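Local coordinates for 3-oxoacyl-[acyl-carrier-protein] synthase 3 (PDB 4EWP), which probably catalyses the condensation that initiates fatty acid synthesis, adding two carbons from malonyl-ACP to an acyl starter, at residues 87-92 with 116-121; 186-191 with 343-348. One frame throughout, in Å; residues are numbered along the deposited sequence.

Overall arrangement
From the N terminus, the chain first lays down part of the sheet that holds interaction 1: strand 86-90 leads through helix 101-108 to strand 116-120, and the contact closes this short loop as a beta-alpha-beta unit. Helix 125-138 follows, and its side chains touch both contacts. Interaction 2 opens only at residues 186-191 and closes a much longer loop, with 151 residues between its segments, when the last strand, 341-348, returns beside strand 189-192 in the second five-stranded sheet. The two loops neither nest nor cross. The contact centres lie about 18 Å apart, and both contacts reach the second subunit of the homodimer, interaction 1 through a sheet continuing across the interface.

Interaction 1. Residues 87-92 with 116-121; sequences VIVSTV and AYDVSA
Residues 87-92 and 116-121 meet as neighbouring parallel strands, joined through helix 101-108 in a beta-alpha-beta crossover of the thiolase-like fold. Backbone bonds alternate along the pair: Tyr117 N to Val87 O, Val89 N to Tyr117 O at 3.0 Å, and Val119 N to Val89 O at 2.8 Å. A weak bond from Thr91 N to Val119 O (3.4 Å) follows.

Apolar contacts join Ile88, Tyr117 and Val119 on one face of the sheet. Ile88 runs alongside Tyr117, its CG1 3.8 Å from Tyr117 CZ and its CD1 3.4 Å from Tyr117 OH, while CG2 meets Val119 CG2 at 4.0 Å. Ile88 also packs on Gln132 and Leu136 of helix 125-138. An alanine here would probably leave the phenol end of Tyr117 and Val119 CG2 without these neighbours and open a gap against that helix. The Tyr117 hydroxyl is hydrogen-bonded to Gln132.

On the other face, with CG anti to the carbonyl carbon (chi1 -65°), the Asp118 carboxylate lies alongside Val89, OD1 3.5 Å from Val89 CB. OD1 accepts from Ala102 N and OD2 from Ala101 N. Where the strands end, one water donates to Val119 O, accepts from Ala121 N at 2.8 Å and is hydrogen-bonded to Ser90 OG.

Interaction 2. Residues 186-191 with 343-348; sequences SPSVWG and GAQVVR
Ser186 OG accepts a hydrogen bond from Val346 N at 2.7 Å, the shortest polar bond between residues 186-191 and 343-348. A chi1 of 76° at Ser186 places OG between the backbone N and the carbonyl carbon, where it also lies 3.4 Å from Val346 CB. The backbone of the same serine answers with a nearly straight bond, Ser186 N to Val346 O (2.8 Å).

A second serine reaches a side chain. Gln345 NE2 donates to Ser188 OG at 2.8 Å, and that oxygen lies practically in the glutamine's amide plane. The same NE2 is also hydrogen-bonded to Cys127 O, and OE1 to Gln333 NE2, so partners at both amide atoms hold the group against rotation.

Beyond Ser188 the pairing becomes regular: strand 189-192 forms the edge, within this chain, of the second five-stranded sheet of the thiolase-like fold, antiparallel to strand 341-348. Val189 and Ala344 make the hydrogen-bonded pair, with Val189 N to Ala344 O at 2.9 Å and Ala344 N to Val189 O at 2.8 Å. In the adjoining non-hydrogen-bonded pair, Trp190 CB rests 3.6 Å from Gly343 CA. The indole leads away from Gly343 and meets Tyr128 edge-to-face.

Interaction 1. Residues 87-92 with 116-121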
loop_
_atom_site.group_PDB
_atom_site.type_symbol
_atom_site.label_atom_id
_atom_site.label_comp_id
_atom_site.label_asym_id
_atom_site.label_seq_id
_atom_site.Cartn_x
_atom_site.Cartn_y
_atom_site.Cartn_z
ATOM N N VAL A 87 11.363 3.309 2.232
ATOM C CA VAL A 87 11.330 1.900 1.876
ATOM C C VAL A 87 9.931 1.606 1.378
ATOM O O VAL A 87 8.973 1.757 2.124
ATOM C CB VAL A 87 11.608 0.984 3.100
ATOM C CG1 VAL A 87 11.414 -0.465 2.738
ATOM C CG2 VAL A 87 13.011 1.212 3.660
ATOM N N ILE A 88 9.806 1.215 0.113
ATOM C CA ILE A 88 8.500 0.910 -0.463
ATOM C C ILE A 88 8.465 -0.555 -0.845
ATOM O O ILE A 88 9.297 -1.031 -1.629
ATOM C CB ILE A 88 8.200 1.757 -1.720
ATOM C CG1 ILE A 88 8.309 3.246 -1.408
ATOM C CG2 ILE A 88 6.823 1.439 -2.260
ATOM C CD1 ILE A 88 8.068 4.140 -2.610
ATOM N N VAL A 89 7.516 -1.283 -0.279
ATOM C CA VAL A 89 7.414 -2.704 -0.573
ATOM C C VAL A 89 6.106 -2.972 -1.297
ATOM O O VAL A 89 5.016 -2.718 -0.777
ATOM C CB VAL A 89 7.494 -3.567 0.689
ATOM C CG1 VAL A 89 7.066 -4.993 0.362
ATOM C CG2 VAL A 89 8.897 -3.503 1.294
ATOM N N SER A 90 6.219 -3.472 -2.514
ATOM C CA SER A 90 5.039 -3.723 -3.306
ATOM C C SER A 90 4.735 -5.211 -3.309
ATOM O O SER A 90 5.459 -5.991 -3.913
ATOM C CB SER A 90 5.247 -3.180 -4.707
ATOM O OG SER A 90 4.249 -3.691 -5.551
ATOM N N THR A 91 3.666 -5.598 -2.615
ATOM C CA THR A 91 3.324 -7.003 -2.430
ATOM C C THR A 91 1.850 -7.153 -2.079
ATOM O O THR A 91 1.264 -6.257 -1.480
ATOM C CB THR A 91 4.131 -7.614 -1.273
ATOM O OG1 THR A 91 3.802 -8.999 -1.129
ATOM C CG2 THR A 91 3.794 -6.926 0.033
ATOM N N VAL A 92 1.256 -8.294 -2.423
ATOM C CA VAL A 92 -0.114 -8.597 -2.005
ATOM C C VAL A 92 -0.189 -9.914 -1.263
ATOM O O VAL A 92 -1.277 -10.426 -1.026
ATOM C CB VAL A 92 -1.089 -8.683 -3.207
ATOM C CG1 VAL A 92 -1.178 -7.353 -3.934
ATOM C CG2 VAL A 92 -0.679 -9.814 -4.174
ATOM N N ALA A 116 8.389 3.590 5.955
ATOM C CA ALA A 116 8.320 2.286 5.335
ATOM C C ALA A 116 6.855 1.949 5.188
ATOM O O ALA A 116 6.114 2.005 6.175
ATOM C CB ALA A 116 9.001 1.263 6.236
ATOM N N TYR A 117 6.425 1.606 3.975
ATOM C CA TYR A 117 5.033 1.188 3.764
ATOM C C TYR A 117 4.911 0.176 2.636
ATOM O O TYR A 117 5.767 0.130 1.750
ATOM C CB TYR A 117 4.135 2.396 3.474
ATOM C CG TYR A 117 4.465 3.201 2.214
ATOM C CD1 TYR A 117 3.765 3.009 1.028
ATOM C CD2 TYR A 117 5.445 4.184 2.233
ATOM C CE1 TYR A 117 4.058 3.770 -0.111
ATOM C CE2 TYR A 117 5.734 4.939 1.114
ATOM C CZ TYR A 117 5.042 4.737 -0.045
ATOM O OH TYR A 117 5.345 5.502 -1.140
ATOM N N ASP A 118 3.849 -0.626 2.670
ATOM C CA ASP A 118 3.542 -1.551 1.580
ATOM C C ASP A 118 2.548 -0.873 0.654
ATOM O O ASP A 118 1.766 -0.023 1.091
ATOM C CB ASP A 118 2.893 -2.844 2.088
ATOM C CG ASP A 118 3.818 -3.682 2.963
ATOM O OD1 ASP A 118 5.021 -3.340 3.118
ATOM O OD2 ASP A 118 3.327 -4.704 3.502
ATOM N N VAL A 119 2.582 -1.268 -0.616
ATOM C CA VAL A 119 1.703 -0.748 -1.651
ATOM C C VAL A 119 0.934 -1.912 -2.275
ATOM O O VAL A 119 1.465 -3.014 -2.404
ATOM C CB VAL A 119 2.525 -0.050 -2.754
ATOM C CG1 VAL A 119 1.796 -0.076 -4.075
ATOM C CG2 VAL A 119 2.859 1.369 -2.349
ATOM N N SER A 120 -0.325 -1.682 -2.626
ATOM C CA SER A 120 -1.117 -2.705 -3.292
ATOM C C SER A 120 -1.461 -2.256 -4.706
ATOM O O SER A 120 -2.380 -1.441 -4.909
ATOM C CB SER A 120 -2.406 -3.007 -2.526
ATOM O OG SER A 120 -3.139 -4.058 -3.148
ATOM N N ALA A 121 -0.727 -2.804 -5.672
ATOM C CA ALA A 121 -0.950 -2.512 -7.079
ATOM C C ALA A 121 -0.593 -3.726 -7.926
ATOM O O ALA A 121 -0.155 -3.612 -9.095
ATOM C CB ALA A 121 -0.159 -1.294 -7.496
HETATM O O HOH W 1 1.572 -4.288 -5.139
#

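Interaction 2. Residues 186-191 with 343-348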
loop_
_atom_site.group_PDB
_atom_site.type_symbol
_atom_site.label_atom_id
_atom_site.label_comp_id
_atom_site.label_asym_id
_atom_site.label_seq_id
_atom_site.Cartn_x
_atom_site.Cartn_y
_atom_site.Cartn_z
ATOM N N SER A 186 12.056 8.428 -16.896
ATOM C CA SER A 186 11.127 9.238 -17.676
ATOM C C SER A 186 9.776 9.344 -16.961
ATOM O O SER A 186 9.493 8.555 -16.056
ATOM C CB SER A 186 10.939 8.633 -19.068
ATOM O OG SER A 186 10.095 7.494 -19.014
ATOM N N PRO A 187 8.940 10.316 -17.370
ATOM C CA PRO A 187 7.669 10.559 -16.664
ATOM C C PRO A 187 6.789 9.327 -16.679
ATOM O O PRO A 187 6.565 8.735 -17.742
ATOM C CB PRO A 187 7.009 11.688 -17.474
ATOM C CG PRO A 187 8.160 12.361 -18.210
ATOM C CD PRO A 187 9.163 11.258 -18.484
ATOM N N SER A 188 6.290 8.937 -15.511
ATOM C CA SER A 188 5.500 7.719 -15.436
ATOM C C SER A 188 4.207 7.817 -16.236
ATOM O O SER A 188 3.551 8.855 -16.263
ATOM C CB SER A 188 5.198 7.353 -13.984
ATOM O OG SER A 188 6.353 6.819 -13.357
ATOM N N VAL A 189 3.863 6.719 -16.900
ATOM C CA VAL A 189 2.551 6.550 -17.518
ATOM C C VAL A 189 1.851 5.409 -16.765
ATOM O O VAL A 189 2.209 4.234 -16.905
ATOM C CB VAL A 189 2.664 6.212 -19.017
ATOM C CG1 VAL A 189 1.262 6.008 -19.623
ATOM C CG2 VAL A 189 3.418 7.330 -19.746
ATOM N N TRP A 190 0.899 5.761 -15.914
ATOM C CA TRP A 190 0.327 4.763 -15.039
ATOM C C TRP A 190 -1.148 5.056 -14.836
ATOM O O TRP A 190 -1.596 6.207 -14.966
ATOM C CB TRP A 190 1.114 4.641 -13.715
ATOM C CG TRP A 190 1.249 5.926 -12.897
ATOM C CD1 TRP A 190 1.255 7.202 -13.368
ATOM C CD2 TRP A 190 1.390 6.026 -11.472
ATOM N NE1 TRP A 190 1.379 8.098 -12.326
ATOM C CE2 TRP A 190 1.469 7.398 -11.152
ATOM C CE3 TRP A 190 1.456 5.088 -10.439
ATOM C CZ2 TRP A 190 1.620 7.859 -9.838
ATOM C CZ3 TRP A 190 1.594 5.544 -9.130
ATOM C CH2 TRP A 190 1.675 6.918 -8.841
ATOM N N GLY A 191 -1.916 4.013 -14.553
ATOM C CA GLY A 191 -3.357 4.176 -14.474
ATOM C C GLY A 191 -4.071 2.958 -13.944
ATOM O O GLY A 191 -3.446 1.990 -13.497
ATOM N N GLY A 343 1.553 0.430 -15.004
ATOM C CA GLY A 343 2.530 1.496 -14.866
ATOM C C GLY A 343 3.716 1.265 -15.796
ATOM O O GLY A 343 4.134 0.114 -16.001
ATOM N N ALA A 344 4.247 2.351 -16.365
ATOM C CA ALA A 344 5.384 2.261 -17.272
ATOM C C ALA A 344 6.330 3.455 -17.173
ATOM O O ALA A 344 5.893 4.584 -16.927
ATOM C CB ALA A 344 4.899 2.105 -18.725
ATOM N N GLN A 345 7.615 3.193 -17.410
ATOM C CA GLN A 345 8.649 4.226 -17.482
ATOM C C GLN A 345 9.744 3.807 -18.442
ATOM O O GLN A 345 9.980 2.616 -18.656
ATOM C CB GLN A 345 9.322 4.443 -16.119
ATOM C CG GLN A 345 8.424 4.891 -15.021
ATOM C CD GLN A 345 7.931 3.744 -14.161
ATOM O OE1 GLN A 345 8.340 2.591 -14.322
ATOM N NE2 GLN A 345 7.048 4.062 -13.228
ATOM N N VAL A 346 10.447 4.782 -18.991
ATOM C CA VAL A 346 11.737 4.494 -19.597
ATOM C C VAL A 346 12.810 4.810 -18.554
ATOM O O VAL A 346 12.775 5.862 -17.889
ATOM C CB VAL A 346 11.953 5.282 -20.889
ATOM C CG1 VAL A 346 13.377 5.101 -21.388
ATOM C CG2 VAL A 346 10.929 4.828 -21.957
ATOM N N VAL A 347 13.731 3.879 -18.361
ATOM C CA VAL A 347 14.752 4.065 -17.347
ATOM C C VAL A 347 16.141 3.823 -17.912
ATOM O O VAL A 347 16.324 2.984 -18.779
ATOM C CB VAL A 347 14.536 3.156 -16.116
ATOM C CG1 VAL A 347 13.177 3.441 -15.457
ATOM C CG2 VAL A 347 14.681 1.684 -16.489
ATOM N N ARG A 348 17.109 4.595 -17.424
ATOM C CA ARG A 348 18.516 4.355 -17.704
ATOM C C ARG A 348 19.003 3.231 -16.790
ATOM O O ARG A 348 19.000 3.374 -15.569
ATOM C CB ARG A 348 19.299 5.632 -17.435
ATOM C CG ARG A 348 20.740 5.591 -17.891
ATOM C CD ARG A 348 21.134 6.911 -18.516
ATOM N NE ARG A 348 21.176 6.790 -19.970
ATOM C CZ ARG A 348 20.615 7.650 -20.815
ATOM N NH1 ARG A 348 19.961 8.712 -20.351
ATOM N NH2 ARG A 348 20.707 7.444 -22.124
#